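Local atomic coordinates of kojibiose phosphorylase (Gut metagenome, PDB entry 6W0P), a protein that belongs to the phosphorylases of glycoside hydrolase family 65, with a central helical catalytic domain between two further domains. Residues A[589-594]-A[608-613]; A[601-606]-A[633-638]. All blocks are in the same frame, centred on the assembly; numbering follows the deposited sequence.

Interaction 1. Residues A[589-594]-A[608-613]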
loop_
_atom_site.group_PDB
_atom_site.type_symbol
_atom_site.label_atom_id
_atom_site.label_comp_id
_atom_site.label_asym_id
_atom_site.label_seq_id
_atom_site.Cartn_x
_atom_site.Cartn_y
_atom_site.Cartn_z
ATOM N N ASP A 589 11.708 -12.875 17.183
ATOM C CA ASP A 589 10.319 -12.573 17.606
ATOM C C ASP A 589 10.120 -13.253 18.967
ATOM O O ASP A 589 10.267 -12.568 19.992
ATOM C CB ASP A 589 9.372 -12.956 16.465
ATOM C CG ASP A 589 8.013 -12.310 16.542
ATOM O OD1 ASP A 589 7.362 -12.500 17.598
ATOM O OD2 ASP A 589 7.607 -11.614 15.547
ATOM N N VAL A 590 9.942 -14.577 18.990
ATOM C CA VAL A 590 9.936 -15.358 20.263
ATOM C C VAL A 590 11.264 -15.101 20.992
ATOM O O VAL A 590 11.247 -14.844 22.220
ATOM C CB VAL A 590 9.720 -16.855 20.001
ATOM C CG1 VAL A 590 10.055 -17.695 21.233
ATOM C CG2 VAL A 590 8.316 -17.131 19.521
ATOM N N LEU A 591 12.384 -15.195 20.274
ATOM C CA LEU A 591 13.749 -15.112 20.868
ATOM C C LEU A 591 14.006 -13.683 21.358
ATOM O O LEU A 591 14.855 -13.495 22.255
ATOM C CB LEU A 591 14.789 -15.561 19.835
ATOM C CG LEU A 591 14.820 -17.056 19.521
ATOM C CD1 LEU A 591 16.128 -17.429 18.832
ATOM C CD2 LEU A 591 14.620 -17.910 20.780
ATOM N N MET A 592 13.299 -12.703 20.793
ATOM C CA MET A 592 13.354 -11.308 21.281
ATOM C C MET A 592 12.776 -11.237 22.708
ATOM O O MET A 592 13.456 -10.710 23.575
ATOM C CB MET A 592 12.567 -10.366 20.373
ATOM C CG MET A 592 12.881 -8.929 20.647
ATOM S SD MET A 592 14.596 -8.581 20.176
ATOM C CE MET A 592 14.878 -7.073 21.094
ATOM N N PHE A 593 11.565 -11.721 22.977
ATOM C CA PHE A 593 11.024 -11.554 24.352
ATOM C C PHE A 593 11.797 -12.480 25.304
ATOM O O PHE A 593 11.945 -12.144 26.460
ATOM C CB PHE A 593 9.499 -11.665 24.412
ATOM C CG PHE A 593 8.927 -13.045 24.272
ATOM C CD1 PHE A 593 8.948 -13.927 25.338
ATOM C CD2 PHE A 593 8.315 -13.434 23.096
ATOM C CE1 PHE A 593 8.404 -15.196 25.223
ATOM C CE2 PHE A 593 7.747 -14.690 22.985
ATOM C CZ PHE A 593 7.798 -15.570 24.050
ATOM N N MET A 594 12.318 -13.594 24.812
ATOM C CA MET A 594 13.113 -14.516 25.638
ATOM C C MET A 594 14.429 -13.821 26.010
ATOM O O MET A 594 14.817 -13.898 27.188
ATOM C CB MET A 594 13.317 -15.841 24.913
ATOM C CG MET A 594 11.998 -16.602 24.778
ATOM S SD MET A 594 12.149 -18.365 24.402
ATOM C CE MET A 594 12.591 -18.963 26.036
ATOM N N ALA A 608 15.260 -25.133 23.434
ATOM C CA ALA A 608 14.131 -25.641 22.621
ATOM C C ALA A 608 13.737 -24.557 21.614
ATOM O O ALA A 608 13.661 -24.851 20.424
ATOM C CB ALA A 608 12.971 -26.030 23.497
ATOM N N ASN A 609 13.552 -23.320 22.073
ATOM C CA ASN A 609 13.087 -22.208 21.195
ATOM C C ASN A 609 14.207 -21.800 20.240
ATOM O O ASN A 609 13.904 -21.502 19.086
ATOM C CB ASN A 609 12.509 -21.060 22.006
ATOM C CG ASN A 609 11.204 -21.462 22.655
ATOM O OD1 ASN A 609 10.163 -21.257 22.042
ATOM N ND2 ASN A 609 11.241 -22.050 23.853
ATOM N N TYR A 610 15.447 -21.798 20.705
ATOM C CA TYR A 610 16.608 -21.467 19.858
ATOM C C TYR A 610 16.670 -22.476 18.707
ATOM O O TYR A 610 16.887 -22.057 17.538
ATOM C CB TYR A 610 17.902 -21.442 20.671
ATOM C CG TYR A 610 19.129 -21.104 19.864
ATOM C CD1 TYR A 610 19.561 -19.795 19.699
ATOM C CD2 TYR A 610 19.865 -22.108 19.262
ATOM C CE1 TYR A 610 20.691 -19.494 18.957
ATOM C CE2 TYR A 610 20.993 -21.825 18.516
ATOM C CZ TYR A 610 21.388 -20.512 18.335
ATOM O OH TYR A 610 22.521 -20.291 17.615
ATOM N N ASN A 611 16.546 -23.765 19.033
ATOM C CA ASN A 611 16.722 -24.870 18.060
ATOM C C ASN A 611 15.594 -24.781 17.034
ATOM O O ASN A 611 15.847 -25.112 15.891
ATOM C CB ASN A 611 16.721 -26.257 18.708
ATOM C CG ASN A 611 18.039 -26.657 19.341
ATOM O OD1 ASN A 611 19.050 -25.997 19.153
ATOM N ND2 ASN A 611 18.023 -27.710 20.146
ATOM N N TYR A 612 14.382 -24.384 17.427
ATOM C CA TYR A 612 13.255 -24.279 16.465
ATOM C C TYR A 612 13.394 -23.009 15.593
ATOM O O TYR A 612 13.227 -23.130 14.380
ATOM C CB TYR A 612 11.893 -24.329 17.157
ATOM C CG TYR A 612 10.771 -24.404 16.157
ATOM C CD1 TYR A 612 10.324 -25.614 15.659
ATOM C CD2 TYR A 612 10.222 -23.239 15.635
ATOM C CE1 TYR A 612 9.321 -25.665 14.702
ATOM C CE2 TYR A 612 9.206 -23.273 14.704
ATOM C CZ TYR A 612 8.743 -24.488 14.244
ATOM O OH TYR A 612 7.783 -24.485 13.280
ATOM N N TYR A 613 13.702 -21.844 16.169
ATOM C CA TYR A 613 13.587 -20.525 15.488
ATOM C C TYR A 613 14.884 -20.060 14.817
ATOM O O TYR A 613 14.759 -19.461 13.737
ATOM C CB TYR A 613 13.017 -19.492 16.453
ATOM C CG TYR A 613 11.549 -19.709 16.723
ATOM C CD1 TYR A 613 10.603 -19.562 15.725
ATOM C CD2 TYR A 613 11.106 -20.082 17.975
ATOM C CE1 TYR A 613 9.257 -19.781 15.971
ATOM C CE2 TYR A 613 9.766 -20.285 18.238
ATOM C CZ TYR A 613 8.838 -20.150 17.231
ATOM O OH TYR A 613 7.527 -20.371 17.520
#

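Interaction 2. Residues A[601-606]-A[633-638]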
loop_
_atom_site.group_PDB
_atom_site.type_symbol
_atom_site.label_atom_id
_atom_site.label_comp_id
_atom_site.label_asym_id
_atom_site.label_seq_id
_atom_site.Cartn_x
_atom_site.Cartn_y
_atom_site.Cartn_z
ATOM N N PHE A 601 13.870 -17.696 31.961
ATOM C CA PHE A 601 13.787 -18.902 31.108
ATOM C C PHE A 601 14.955 -19.824 31.420
ATOM O O PHE A 601 16.080 -19.349 31.521
ATOM C CB PHE A 601 13.679 -18.523 29.637
ATOM C CG PHE A 601 12.398 -17.791 29.321
ATOM C CD1 PHE A 601 11.173 -18.440 29.392
ATOM C CD2 PHE A 601 12.420 -16.451 28.980
ATOM C CE1 PHE A 601 9.990 -17.765 29.119
ATOM C CE2 PHE A 601 11.241 -15.773 28.713
ATOM C CZ PHE A 601 10.034 -16.435 28.778
ATOM N N SER A 602 14.666 -21.116 31.558
ATOM C CA SER A 602 15.668 -22.155 31.890
ATOM C C SER A 602 16.548 -22.383 30.665
ATOM O O SER A 602 16.149 -21.936 29.543
ATOM C CB SER A 602 14.982 -23.413 32.330
ATOM O OG SER A 602 14.252 -24.007 31.271
ATOM N N GLN A 603 17.683 -23.052 30.860
ATOM C CA GLN A 603 18.565 -23.547 29.780
ATOM C C GLN A 603 17.731 -24.291 28.739
ATOM O O GLN A 603 18.005 -24.134 27.529
ATOM C CB GLN A 603 19.626 -24.507 30.319
ATOM C CG GLN A 603 20.648 -23.815 31.201
ATOM C CD GLN A 603 21.413 -22.776 30.423
ATOM O OE1 GLN A 603 22.103 -23.093 29.454
ATOM N NE2 GLN A 603 21.282 -21.523 30.837
ATOM N N LYS A 604 16.811 -25.134 29.195
ATOM C CA LYS A 604 16.053 -26.060 28.314
ATOM C C LYS A 604 15.031 -25.266 27.487
ATOM O O LYS A 604 14.817 -25.627 26.335
ATOM C CB LYS A 604 15.375 -27.154 29.146
ATOM C CG LYS A 604 16.306 -28.272 29.591
ATOM C CD LYS A 604 15.614 -29.350 30.408
ATOM C CE LYS A 604 16.493 -30.570 30.616
ATOM N NZ LYS A 604 15.856 -31.540 31.533
ATOM N N GLN A 605 14.404 -24.244 28.066
ATOM C CA GLN A 605 13.410 -23.385 27.344
ATOM C C GLN A 605 14.088 -22.607 26.212
ATOM O O GLN A 605 13.566 -22.629 25.072
ATOM C CB GLN A 605 12.703 -22.456 28.322
ATOM C CG GLN A 605 11.664 -23.205 29.152
ATOM C CD GLN A 605 11.064 -22.303 30.196
ATOM O OE1 GLN A 605 11.781 -21.594 30.896
ATOM N NE2 GLN A 605 9.742 -22.288 30.253
ATOM N N LEU A 606 15.207 -21.961 26.523
ATOM C CA LEU A 606 16.026 -21.217 25.532
ATOM C C LEU A 606 16.512 -22.173 24.440
ATOM O O LEU A 606 16.450 -21.781 23.252
ATOM C CB LEU A 606 17.190 -20.547 26.251
ATOM C CG LEU A 606 16.805 -19.431 27.213
ATOM C CD1 LEU A 606 17.913 -19.208 28.222
ATOM C CD2 LEU A 606 16.530 -18.140 26.442
ATOM N N SER A 633 25.428 -18.137 23.500
ATOM C CA SER A 633 26.389 -18.097 24.635
ATOM C C SER A 633 25.710 -18.639 25.906
ATOM O O SER A 633 26.269 -19.513 26.549
ATOM C CB SER A 633 26.937 -16.706 24.867
ATOM O OG SER A 633 28.008 -16.419 23.990
ATOM N N LYS A 634 24.525 -18.112 26.235
ATOM C CA LYS A 634 23.739 -18.443 27.453
ATOM C C LYS A 634 23.492 -19.954 27.531
ATOM O O LYS A 634 23.473 -20.470 28.673
ATOM C CB LYS A 634 22.417 -17.675 27.432
ATOM C CG LYS A 634 21.586 -17.723 28.705
ATOM C CD LYS A 634 22.155 -16.944 29.859
ATOM C CE LYS A 634 22.235 -15.443 29.607
ATOM N NZ LYS A 634 23.018 -14.737 30.666
ATOM N N ILE A 635 23.332 -20.646 26.396
ATOM C CA ILE A 635 23.010 -22.108 26.385
ATOM C C ILE A 635 24.244 -22.962 26.011
ATOM O O ILE A 635 24.053 -24.157 25.744
ATOM C CB ILE A 635 21.786 -22.399 25.492
ATOM C CG1 ILE A 635 21.989 -21.968 24.042
ATOM C CG2 ILE A 635 20.531 -21.775 26.082
ATOM C CD1 ILE A 635 20.733 -22.031 23.219
ATOM N N GLY A 636 25.459 -22.409 26.042
ATOM C CA GLY A 636 26.710 -23.178 25.875
ATOM C C GLY A 636 27.031 -23.521 24.428
ATOM O O GLY A 636 27.919 -24.364 24.236
ATOM N N LEU A 637 26.393 -22.877 23.430
ATOM C CA LEU A 637 26.682 -23.107 21.984
ATOM C C LEU A 637 27.746 -22.103 21.510
ATOM O O LEU A 637 27.417 -21.103 20.794
ATOM C CB LEU A 637 25.391 -22.966 21.175
ATOM C CG LEU A 637 24.293 -23.978 21.454
ATOM C CD1 LEU A 637 23.123 -23.738 20.523
ATOM C CD2 LEU A 637 24.816 -25.398 21.290
ATOM N N GLU A 638 28.996 -22.391 21.865
ATOM C CA GLU A 638 30.151 -21.468 21.721
ATOM C C GLU A 638 30.432 -21.206 20.237
ATOM O O GLU A 638 30.817 -20.061 19.895
ATOM C CB GLU A 638 31.380 -22.059 22.398
ATOM C CG GLU A 638 31.257 -22.197 23.901
ATOM C CD GLU A 638 32.547 -22.715 24.520
ATOM O OE1 GLU A 638 32.599 -23.931 24.848
ATOM O OE2 GLU A 638 33.515 -21.910 24.631
#

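Interaction 1. Residues A[589-594]-A[608-613]
Leu591 and Tyr610 bring the two backbones to 7.0 Å between their CA atoms, where helix 590-594 runs nearly antiparallel to helix 608-613 at 153°, the segment axes 10.4 Å apart. The contact is buried and made largely by side chains, three residues from each helix. Val590 reaches across to Tyr613, the two side chains crossing at about a right angle, and its CG2 comes 3.7 Å from CE2 of the ring. The other methyl of Val590, CG1, anti to the backbone N (chi1 166°), lies 3.7 Å from Asn609 OD1. That amide is well satisfied: OD1 accepts from Phe546 N, and ND2 gives to Leu544 O and to Gln605 O one turn back in its own helix. Held this way, Asn609 offers CB and its amide carbon to the sulphur of Met594, with SD 3.6 Å from CB, and the bend at chi3 (77°) carries Met594 CE to 4.0 Å from ND2. Such packing of neighbouring antiparallel helices is the basic element of the (α/α)6 barrel, the fold of family 65 catalytic domains, and here the helices are successive in the chain. Leu591 has the largest share of the contact: CD2 rests against the backbone of the facing helix, 3.9 Å from Asn609 C, while CD1 approaches Tyr610 CD1 obliquely at 4.3 Å. Helix 624-634 closes over this part, with His628 and Ile631 touching Leu591. Both tyrosine hydroxyls are hydrogen-bonded beyond the pair, that of Tyr613 with Phe546 O and that of Tyr610 with Asp640 OD2.

Interaction 2. Residues A[601-606]-A[633-638]
Gln603 and Leu606, in the first turn of helix 603-613, pack against Lys634 and Ile635 where helix 624-634 ends, a partly buried contact between a helix start and a helix end in the catalytic domain. Its apolar part is Leu606 against Ile635: CG2 of the isoleucine, anti to the carbonyl carbon, lies 3.6 Å from Leu606 CB and also meets the backbone oxygen of Gln603. Leu606 CD1 touches the aliphatic part of Lys634 at CG, 4.0 Å away; bends at chi2 and chi3 turn CD and CE of the lysine, and the end of the chain leads away from the contact. On the more exposed side Gln603, with CD turned by the bend at chi2 (-62°), brings the end of its side chain up to the carbonyl oxygen of Lys634, 3.6 Å from CD. Ser602 and Gln605 fix the helix start: Gln605 N donates to Ser602 OG at 3.2 Å, and Ser602 N returns a bond of 3.0 Å to a lone pair of Gln605 OE1, in the carbonyl plane. In 633-638, Gly636 turns the chain with positive phi, its N bonded to Ser633 O and Leu637 N to Ala632 O. The contact thus lies between a helix start closed by a capping box and a helix end closed by a Schellman motif.

Helix 603-613 is common to both contacts: interaction 2 uses its first turn and interaction 1 its later turns, with centres 11 Å apart. They also touch directly. Met594 CE, from the helix of 589-594, lies 3.5 Å from Phe601 CG, just before the shared helix begins. Farther along, Tyr610 takes packing from the turn that follows helix 624-634, with its CE2 3.5 Å from Leu637 CD1 and its CG 3.8 Å from Ile635 CD1. Tyr610 thus touches both Leu591 and this turn, so the two contacts adjoin, among three helices of the catalytic domain that follow one another in the chain.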